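Local coordinates for sister chromatid cohesion protein (Chaetomium thermophilum, PDB 5T8V), which probably helps load cohesin onto chromatin, this chain being the C-terminal, HEAT-repeat part of the longer Scc2 cohesin loader, at residues T1165-A1170 with Q1205-Y1210; N1282-E1287 with R1381-R1386. All blocks are in the same frame, centred on the assembly; numbering follows the deposited sequence.

Contact 1 of 2, residues T1165-A1170 with Q1205-Y1210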
loop_
_atom_site.group_PDB
_atom_site.type_symbol
_atom_site.label_atom_id
_atom_site.label_comp_id
_atom_site.label_asym_id
_atom_site.label_seq_id
_atom_site.Cartn_x
_atom_site.Cartn_y
_atom_site.Cartn_z
ATOM N N THR A 1165 -41.629 14.685 12.898
ATOM C CA THR A 1165 -41.858 13.411 12.225
ATOM C C THR A 1165 -40.624 12.976 11.445
ATOM O O THR A 1165 -40.191 11.824 11.544
ATOM C CB THR A 1165 -43.077 13.509 11.304
ATOM O OG1 THR A 1165 -44.253 13.736 12.091
ATOM C CG2 THR A 1165 -43.259 12.220 10.495
ATOM N N PHE A 1166 -40.042 13.883 10.656
ATOM C CA PHE A 1166 -38.868 13.520 9.867
ATOM C C PHE A 1166 -37.643 13.330 10.753
ATOM O O PHE A 1166 -36.831 12.428 10.511
ATOM C CB PHE A 1166 -38.598 14.577 8.798
ATOM C CG PHE A 1166 -39.456 14.431 7.574
ATOM C CD1 PHE A 1166 -39.335 13.322 6.754
ATOM C CD2 PHE A 1166 -40.375 15.404 7.239
ATOM C CE1 PHE A 1166 -40.124 13.186 5.625
ATOM C CE2 PHE A 1166 -41.166 15.274 6.109
ATOM C CZ PHE A 1166 -41.040 14.164 5.302
ATOM N N ILE A 1167 -37.487 14.171 11.777
ATOM C CA ILE A 1167 -36.418 13.958 12.748
ATOM C C ILE A 1167 -36.526 12.560 13.344
ATOM O O ILE A 1167 -35.513 11.898 13.605
ATOM C CB ILE A 1167 -36.462 15.044 13.839
ATOM C CG1 ILE A 1167 -36.227 16.426 13.222
ATOM C CG2 ILE A 1167 -35.417 14.767 14.916
ATOM C CD1 ILE A 1167 -36.454 17.581 14.179
ATOM N N THR A 1168 -37.755 12.087 13.561
ATOM C CA THR A 1168 -37.958 10.764 14.143
ATOM C C THR A 1168 -37.665 9.664 13.130
ATOM O O THR A 1168 -37.006 8.670 13.456
ATOM C CB THR A 1168 -39.391 10.641 14.663
ATOM O OG1 THR A 1168 -39.678 11.731 15.547
ATOM C CG2 THR A 1168 -39.581 9.335 15.412
ATOM N N LEU A 1169 -38.148 9.820 11.897
ATOM C CA LEU A 1169 -37.933 8.804 10.876
ATOM C C LEU A 1169 -36.474 8.713 10.450
ATOM O O LEU A 1169 -36.068 7.687 9.894
ATOM C CB LEU A 1169 -38.815 9.093 9.662
ATOM C CG LEU A 1169 -40.324 8.999 9.909
ATOM C CD1 LEU A 1169 -41.098 9.588 8.744
ATOM C CD2 LEU A 1169 -40.747 7.554 10.149
ATOM N N ALA A 1170 -35.677 9.756 10.697
ATOM C CA ALA A 1170 -34.261 9.697 10.353
ATOM C C ALA A 1170 -33.524 8.631 11.151
ATOM O O ALA A 1170 -32.456 8.180 10.721
ATOM C CB ALA A 1170 -33.606 11.059 10.576
ATOM N N GLN A 1205 -38.165 12.978 22.814
ATOM C CA GLN A 1205 -39.208 12.054 23.245
ATOM C C GLN A 1205 -39.746 11.249 22.070
ATOM O O GLN A 1205 -39.982 10.041 22.186
ATOM C CB GLN A 1205 -40.342 12.827 23.924
ATOM C CG GLN A 1205 -39.926 13.555 25.195
ATOM C CD GLN A 1205 -40.890 14.665 25.575
ATOM O OE1 GLN A 1205 -41.958 14.812 24.977
ATOM N NE2 GLN A 1205 -40.511 15.462 26.569
ATOM N N SER A 1206 -39.933 11.904 20.922
ATOM C CA SER A 1206 -40.452 11.216 19.745
ATOM C C SER A 1206 -39.488 10.138 19.270
ATOM O O SER A 1206 -39.898 9.015 18.961
ATOM C CB SER A 1206 -40.722 12.223 18.627
ATOM O OG SER A 1206 -41.176 11.571 17.455
ATOM N N ILE A 1207 -38.196 10.463 19.197
ATOM C CA ILE A 1207 -37.213 9.475 18.763
ATOM C C ILE A 1207 -37.214 8.281 19.706
ATOM O O ILE A 1207 -37.138 7.126 19.268
ATOM C CB ILE A 1207 -35.816 10.115 18.658
ATOM C CG1 ILE A 1207 -35.802 11.163 17.539
ATOM C CG2 ILE A 1207 -34.750 9.045 18.395
ATOM C CD1 ILE A 1207 -34.522 11.971 17.460
ATOM N N PHE A 1208 -37.305 8.534 21.014
ATOM C CA PHE A 1208 -37.321 7.431 21.970
ATOM C C PHE A 1208 -38.556 6.558 21.780
ATOM O O PHE A 1208 -38.452 5.329 21.690
ATOM C CB PHE A 1208 -37.260 7.965 23.401
ATOM C CG PHE A 1208 -37.468 6.905 24.445
ATOM C CD1 PHE A 1208 -36.538 5.894 24.617
ATOM C CD2 PHE A 1208 -38.597 6.914 25.247
ATOM C CE1 PHE A 1208 -36.728 4.914 25.571
ATOM C CE2 PHE A 1208 -38.792 5.937 26.204
ATOM C CZ PHE A 1208 -37.856 4.937 26.365
ATOM N N ALA A 1209 -39.739 7.176 21.722
ATOM C CA ALA A 1209 -40.963 6.404 21.523
ATOM C C ALA A 1209 -40.902 5.601 20.230
ATOM O O ALA A 1209 -41.403 4.473 20.165
ATOM C CB ALA A 1209 -42.175 7.334 21.519
ATOM N N TYR A 1210 -40.284 6.165 19.193
ATOM C CA TYR A 1210 -40.170 5.467 17.917
ATOM C C TYR A 1210 -39.251 4.258 18.037
ATOM O O TYR A 1210 -39.582 3.166 17.564
ATOM C CB TYR A 1210 -39.662 6.438 16.851
ATOM C CG TYR A 1210 -39.594 5.870 15.451
ATOM C CD1 TYR A 1210 -40.743 5.700 14.694
ATOM C CD2 TYR A 1210 -38.376 5.528 14.880
ATOM C CE1 TYR A 1210 -40.686 5.191 13.410
ATOM C CE2 TYR A 1210 -38.307 5.020 13.597
ATOM C CZ TYR A 1210 -39.464 4.853 12.865
ATOM O OH TYR A 1210 -39.402 4.345 11.585
#
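Thr1168 and Ile1207 mark the centre of a buried helix-to-helix packing, in which helix 1163-1169 lies against helix 1200-1213 within the family region called the sister chromatid cohesion C-terminus. The axes of the two short segments come within 8.8 Å and cross at -45°. The backbones are nearest at this pair, where the CA atoms of Thr1168 and Ile1207 are 4.9 Å apart.

Thr1168 contributes the largest share of the buried surface, and its two branches do different work. Its OG1 stands beside the backbone N (chi1 -53°), hydrogen-bonded to Val1164 O one turn back, and it also accepts a hydrogen bond from Ser1206 OG. That bond is modelled at an implausibly short length, so its exact distance is doubtful at this resolution. A threonine suits the place because the hydroxyl is tied to its own helix while the methyl remains available for packing. That methyl, CG2, sits against the root of Tyr1210, near CB and CG, and meets the ring obliquely. Serine at 1206 is small enough to bring a hydroxyl to the interface without holding the helices apart.

The first bond of the Tyr1210 side chain points toward the other segment, and CG is anti to its backbone N (chi1 -176°). Farther out, Leu1169 crosses it at about a right angle, with CD2 lying 3.8 Å from Tyr1210 OH. To one side of Thr1168 the contact is mainly apolar: Ile1167 CG2 meets Ile1207 CD1 at 3.9 Å, the two side chains again crossing nearly perpendicularly. Ile1167 and Leu1169 also touch helix 1175-1191, so the same short helix packs against more than one neighbour. Such close, mostly apolar packing of inclined helices is characteristic of the all-helical HEAT-repeat architecture of this loader.

Contact 2 of 2, residues N1282-E1287 with R1381-R1386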
loop_
_atom_site.group_PDB
_atom_site.type_symbol
_atom_site.label_atom_id
_atom_site.label_comp_id
_atom_site.label_asym_id
_atom_site.label_seq_id
_atom_site.Cartn_x
_atom_site.Cartn_y
_atom_site.Cartn_z
ATOM N N ASN A 1282 -26.690 7.787 24.664
ATOM C CA ASN A 1282 -26.318 8.674 23.566
ATOM C C ASN A 1282 -25.182 9.602 23.975
ATOM O O ASN A 1282 -24.287 9.889 23.172
ATOM C CB ASN A 1282 -27.525 9.495 23.108
ATOM C CG ASN A 1282 -28.468 8.708 22.219
ATOM O OD1 ASN A 1282 -28.167 8.445 21.057
ATOM N ND2 ASN A 1282 -29.625 8.346 22.757
ATOM N N LEU A 1283 -25.200 10.086 25.220
ATOM C CA LEU A 1283 -24.143 10.982 25.676
ATOM C C LEU A 1283 -22.794 10.277 25.692
ATOM O O LEU A 1283 -21.761 10.894 25.414
ATOM C CB LEU A 1283 -24.472 11.525 27.066
ATOM C CG LEU A 1283 -25.738 12.376 27.178
ATOM C CD1 LEU A 1283 -26.043 12.680 28.637
ATOM C CD2 LEU A 1283 -25.609 13.661 26.376
ATOM N N ALA A 1284 -22.785 8.982 26.019
ATOM C CA ALA A 1284 -21.528 8.240 26.069
ATOM C C ALA A 1284 -20.720 8.420 24.787
ATOM O O ALA A 1284 -19.509 8.664 24.830
ATOM C CB ALA A 1284 -21.807 6.757 26.320
ATOM N N PHE A 1285 -21.378 8.309 23.635
ATOM C CA PHE A 1285 -20.720 8.397 22.337
ATOM C C PHE A 1285 -21.471 9.400 21.478
ATOM O O PHE A 1285 -22.695 9.310 21.354
ATOM C CB PHE A 1285 -20.684 7.029 21.652
ATOM C CG PHE A 1285 -20.771 5.870 22.609
ATOM C CD1 PHE A 1285 -19.626 5.327 23.172
ATOM C CD2 PHE A 1285 -21.999 5.329 22.951
ATOM C CE1 PHE A 1285 -19.708 4.264 24.055
ATOM C CE2 PHE A 1285 -22.087 4.266 23.832
ATOM C CZ PHE A 1285 -20.940 3.734 24.384
ATOM N N PHE A 1286 -20.748 10.352 20.889
ATOM C CA PHE A 1286 -21.404 11.394 20.107
ATOM C C PHE A 1286 -20.497 12.036 19.063
ATOM O O PHE A 1286 -20.979 12.765 18.190
ATOM C CB PHE A 1286 -21.936 12.492 21.041
ATOM C CG PHE A 1286 -23.440 12.530 21.172
ATOM C CD1 PHE A 1286 -24.267 12.254 20.095
ATOM C CD2 PHE A 1286 -24.024 12.861 22.385
ATOM C CE1 PHE A 1286 -25.645 12.296 20.230
ATOM C CE2 PHE A 1286 -25.398 12.906 22.524
ATOM C CZ PHE A 1286 -26.209 12.623 21.444
ATOM N N GLU A 1287 -19.190 11.788 19.135
ATOM C CA GLU A 1287 -18.226 12.457 18.265
ATOM C C GLU A 1287 -18.326 13.976 18.424
ATOM O O GLU A 1287 -18.631 14.714 17.484
ATOM C CB GLU A 1287 -18.421 12.041 16.800
ATOM C CG GLU A 1287 -17.778 10.715 16.424
ATOM C CD GLU A 1287 -16.262 10.770 16.454
ATOM O OE1 GLU A 1287 -15.684 10.815 17.562
ATOM O OE2 GLU A 1287 -15.645 10.776 15.368
ATOM N N ARG A 1381 -20.345 10.094 32.876
ATOM C CA ARG A 1381 -19.530 11.270 33.156
ATOM C C ARG A 1381 -18.060 10.892 33.283
ATOM O O ARG A 1381 -17.202 11.432 32.577
ATOM C CB ARG A 1381 -20.033 11.958 34.428
ATOM C CG ARG A 1381 -19.181 13.127 34.901
ATOM C CD ARG A 1381 -18.180 12.699 35.968
ATOM N NE ARG A 1381 -17.409 13.824 36.486
ATOM C CZ ARG A 1381 -16.352 13.700 37.283
ATOM N NH1 ARG A 1381 -15.931 12.498 37.656
ATOM N NH2 ARG A 1381 -15.710 14.780 37.705
ATOM N N THR A 1382 -17.751 9.956 34.182
ATOM C CA THR A 1382 -16.374 9.496 34.323
ATOM C C THR A 1382 -15.847 8.949 33.004
ATOM O O THR A 1382 -14.696 9.211 32.628
ATOM C CB THR A 1382 -16.281 8.430 35.415
ATOM O OG1 THR A 1382 -17.084 7.299 35.054
ATOM C CG2 THR A 1382 -16.755 8.982 36.753
ATOM N N TYR A 1383 -16.678 8.193 32.282
ATOM C CA TYR A 1383 -16.247 7.650 30.999
ATOM C C TYR A 1383 -15.821 8.759 30.044
ATOM O O TYR A 1383 -14.872 8.590 29.271
ATOM C CB TYR A 1383 -17.363 6.814 30.376
ATOM C CG TYR A 1383 -17.074 6.399 28.952
ATOM C CD1 TYR A 1383 -16.145 5.405 28.672
ATOM C CD2 TYR A 1383 -17.725 7.005 27.886
ATOM C CE1 TYR A 1383 -15.875 5.024 27.371
ATOM C CE2 TYR A 1383 -17.464 6.630 26.582
ATOM C CZ TYR A 1383 -16.537 5.639 26.329
ATOM O OH TYR A 1383 -16.272 5.263 25.031
ATOM N N LEU A 1384 -16.512 9.900 30.078
ATOM C CA LEU A 1384 -16.131 11.019 29.222
ATOM C C LEU A 1384 -14.876 11.708 29.742
ATOM O O LEU A 1384 -13.984 12.060 28.961
ATOM C CB LEU A 1384 -17.281 12.022 29.118
ATOM C CG LEU A 1384 -18.581 11.561 28.451
ATOM C CD1 LEU A 1384 -19.549 12.731 28.333
ATOM C CD2 LEU A 1384 -18.330 10.938 27.085
ATOM N N ARG A 1385 -14.790 11.911 31.058
ATOM C CA ARG A 1385 -13.622 12.569 31.634
ATOM C C ARG A 1385 -12.345 11.809 31.299
ATOM O O ARG A 1385 -11.308 12.420 31.019
ATOM C CB ARG A 1385 -13.789 12.699 33.148
ATOM C CG ARG A 1385 -15.021 13.486 33.574
ATOM C CD ARG A 1385 -14.829 14.983 33.411
ATOM N NE ARG A 1385 -14.050 15.559 34.505
ATOM C CZ ARG A 1385 -13.833 16.861 34.666
ATOM N NH1 ARG A 1385 -13.113 17.289 35.695
ATOM N NH2 ARG A 1385 -14.334 17.736 33.804
ATOM N N ARG A 1386 -12.401 10.475 31.319
ATOM C CA ARG A 1386 -11.227 9.686 30.968
ATOM C C ARG A 1386 -11.094 9.500 29.461
ATOM O O ARG A 1386 -9.978 9.323 28.961
ATOM C CB ARG A 1386 -11.280 8.322 31.660
ATOM C CG ARG A 1386 -10.071 7.441 31.366
ATOM C CD ARG A 1386 -9.453 6.872 32.635
ATOM N NE ARG A 1386 -8.156 6.252 32.375
ATOM C CZ ARG A 1386 -7.364 5.739 33.313
ATOM N NH1 ARG A 1386 -7.728 5.768 34.588
ATOM N NH2 ARG A 1386 -6.202 5.198 32.973
#
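The carbonyl oxygen of Ala1284 is approached by two side chains of helix 1364-1387, the ring of Tyr1383 and a methyl of Leu1384. Tyr1383 CE2 lies 3.4 Å from Ala1284 O, which sits at the edge of the ring and in its plane. Leu1384 CD2 reaches the same oxygen at the same distance, and neither approach is a hydrogen bond. The neighbouring carbonyl, Leu1283 O, also has Leu1384 CD2 close by, but it is hydrogen-bonded as well by the hydroxyl of Tyr1288. Leucine suits this place because its forked end can lie against both carbonyls while it packs on Val1298 and Met1301 of helix 1291-1319.

The first bond of the Tyr1383 side chain points toward the other segment, with CG anti to its backbone N (chi1 171°), and this starts the ring on its way past Ala1284 to Phe1285. Its OH lies 3.7 Å from Phe1285 CE1, at the edge of the phenylalanine ring and near its plane. The two rings meet obliquely, with centroids 5.9 Å apart and planes at 69°. Ala1284 CB lies 3.5 Å above the plane of the Phe1285 ring and over its centre, and Phe1226 stacks with Phe1285. Alanine suits 1284 because its small CB fits over the ring centre. An alanine in place of Tyr1383 would probably open a gap beside Phe1285 CE1 and leave Ala1284 O without its aromatic edge.

No hydrogen bond joins the segments, and the contact rests on van der Waals packing. It joins the C-terminal part of helix 1271-1284 and the loop that follows to helix 1364-1387, so that the side of one helix packs against C-terminal carbonyls of another and the aromatic ring after them, within the helical C-terminal part of this HEAT-repeat protein.

How the contacts relate
Contact 1 and contact 2 follow each other along the chain and lie on the same side of its centre. Their centres are 23 Å apart, and their nearest atoms, about 7 Å apart, do not touch. Helix 1271-1284 connects them: Phe1278 touches Ile1207 and Phe1208 of contact 1, while the end of that helix supplies Leu1283 and Ala1284 to contact 2. Leu1230 makes a second bridge, since its side chain meets Ile1207 and its backbone N bonds Asn1282 OD1. Neither is tied here to a ligand or active site; both are packing within the helical C-terminal part.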